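Local coordinates for protein N-acetylgalactosaminyltransferase 7 (Homo sapiens, PDB 6IWR) that is a GT-A-type glycosyltransferase of the polypeptide GalNAc-transferase family, carrying a bound manganese ion and a ricin-type beta-trefoil lectin domain, at residues 93-97 / 276-280. Sequence-based numbering, arbitrary orientation.
Sequences AKPLV and NTYEI
P95 lies against T277 and E279, with P95 CB 4.0 Å from T277 CB and P95 CD 3.9 Å from E279 CB. How two irregular segments of chain can pair without forming a sheet is well illustrated here: residues 93-97 and 276-280 run roughly antiparallel, their end-to-end directions 154° apart, and are joined by a single direct backbone hydrogen bond, L96 N to T277 O at 3.0 Å. The CA atoms of P95 and E279, and those of L96 and T277, each approach to 4.7 Å. A93 is in the left-handed helical region (phi/psi 63°/35°), K94 and P95 follow with polyproline-like angles (-64°/143°), and L96 and V97 are extended. P95 CA lies 3.5 Å from T277 O in a CA-H...O contact, so this carbonyl receives both it and the L96 amide; E279 CA similarly lies 3.6 Å from A93 O. Beyond the direct bond, a water sits 2.5 Å from L96 O and 3.0 Å from N276 O. Residues 276-279 connect the antiparallel strands 264-274 and 280-281 of the GT-A sheet, I280 opening the second, and Y278, also left-handed helical (77°/13°), helps reverse the chain there. T277, chi1 p, gives a very short hydrogen bond from OG1 to E279 OE1, 2.5 Å, tying the turn internally. At the far end A93 CB meets I280 CG1 at 4.4 Å. Y278 turns its hydroxyl to the backbone carbonyl of N116, beside helix 117-122, where L96 packs on M122. P501 of the second subunit packs on P95, T277 and E279, while H573 of that subunit hydrogen-bonds E279 OE2.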
loop_
_atom_site.group_PDB
_atom_site.type_symbol
_atom_site.label_atom_id
_atom_site.label_comp_id
_atom_site.label_asym_id
_atom_site.label_seq_id
_atom_site.Cartn_x
_atom_site.Cartn_y
_atom_site.Cartn_z
ATOM N N ALA A 93 19.133 21.896 10.717
ATOM C CA ALA A 93 18.211 21.060 9.990
ATOM C C ALA A 93 18.709 20.677 8.602
ATOM O O ALA A 93 17.918 20.544 7.696
ATOM C CB ALA A 93 16.856 21.719 9.904
ATOM N N LYS A 94 20.014 20.477 8.440
ATOM C CA LYS A 94 20.492 19.797 7.262
ATOM C C LYS A 94 19.957 18.394 7.311
ATOM O O LYS A 94 19.892 17.827 8.373
ATOM C CB LYS A 94 22.013 19.757 7.279
ATOM C CG LYS A 94 22.678 20.496 6.144
ATOM C CD LYS A 94 23.694 19.612 5.446
ATOM C CE LYS A 94 24.700 19.038 6.424
ATOM N NZ LYS A 94 25.945 18.582 5.756
ATOM N N PRO A 95 19.581 17.817 6.178
ATOM C CA PRO A 95 19.109 16.429 6.210
ATOM C C PRO A 95 20.230 15.499 6.651
ATOM O O PRO A 95 21.400 15.701 6.323
ATOM C CB PRO A 95 18.650 16.151 4.769
ATOM C CG PRO A 95 19.094 17.282 3.951
ATOM C CD PRO A 95 19.387 18.436 4.850
ATOM N N LEU A 96 19.859 14.497 7.428
ATOM C CA LEU A 96 20.778 13.529 8.006
ATOM C C LEU A 96 20.563 12.187 7.313
ATOM O O LEU A 96 19.645 11.436 7.665
ATOM C CB LEU A 96 20.537 13.404 9.500
ATOM C CG LEU A 96 21.723 13.006 10.369
ATOM C CD1 LEU A 96 21.208 12.354 11.645
ATOM C CD2 LEU A 96 22.694 12.103 9.641
ATOM N N VAL A 97 21.440 11.878 6.364
ATOM C CA VAL A 97 21.340 10.692 5.532
ATOM C C VAL A 97 22.302 9.654 6.103
ATOM O O VAL A 97 23.489 9.935 6.271
ATOM C CB VAL A 97 21.644 11.041 4.063
ATOM C CG1 VAL A 97 21.499 9.837 3.153
ATOM C CG2 VAL A 97 20.715 12.151 3.594
ATOM N N ASN A 276 12.390 10.755 8.378
ATOM C CA ASN A 276 13.573 9.972 8.107
ATOM C C ASN A 276 14.858 10.784 8.239
ATOM O O ASN A 276 15.770 10.376 8.956
ATOM C CB ASN A 276 13.418 9.376 6.712
ATOM C CG ASN A 276 14.582 8.553 6.320
ATOM O OD1 ASN A 276 15.128 7.792 7.133
ATOM N ND2 ASN A 276 15.012 8.710 5.078
ATOM N N THR A 277 14.933 11.955 7.603
ATOM C CA THR A 277 16.153 12.746 7.552
ATOM C C THR A 277 16.093 14.048 8.347
ATOM O O THR A 277 17.141 14.668 8.575
ATOM C CB THR A 277 16.484 13.060 6.090
ATOM O OG1 THR A 277 15.292 13.524 5.424
ATOM C CG2 THR A 277 17.007 11.788 5.405
ATOM N N TYR A 278 14.901 14.490 8.737
ATOM C CA TYR A 278 14.642 15.524 9.722
ATOM C C TYR A 278 14.871 16.932 9.215
ATOM O O TYR A 278 14.906 17.851 10.033
ATOM C CB TYR A 278 15.453 15.287 10.995
ATOM C CG TYR A 278 14.886 14.111 11.714
ATOM C CD1 TYR A 278 15.276 12.826 11.377
ATOM C CD2 TYR A 278 13.895 14.270 12.673
ATOM C CE1 TYR A 278 14.750 11.736 12.009
ATOM C CE2 TYR A 278 13.356 13.176 13.307
ATOM C CZ TYR A 278 13.794 11.914 12.955
ATOM O OH TYR A 278 13.263 10.826 13.566
ATOM N N GLU A 279 15.012 17.131 7.909
ATOM C CA GLU A 279 15.000 18.485 7.375
ATOM C C GLU A 279 13.565 18.983 7.353
ATOM O O GLU A 279 12.622 18.191 7.309
ATOM C CB GLU A 279 15.617 18.535 5.972
ATOM C CG GLU A 279 14.668 18.205 4.832
ATOM C CD GLU A 279 14.487 16.702 4.623
ATOM O OE1 GLU A 279 14.783 15.930 5.567
ATOM O OE2 GLU A 279 14.056 16.287 3.517
ATOM N N ILE A 280 13.393 20.299 7.405
ATOM C CA ILE A 280 12.079 20.894 7.627
ATOM C C ILE A 280 11.629 21.645 6.381
ATOM O O ILE A 280 12.285 22.597 5.940
ATOM C CB ILE A 280 12.065 21.800 8.869
ATOM C CG1 ILE A 280 12.518 20.999 10.090
ATOM C CG2 ILE A 280 10.666 22.353 9.088
ATOM C CD1 ILE A 280 12.493 21.800 11.363
HETATM O O HOH W 1 18.460 9.324 8.237
#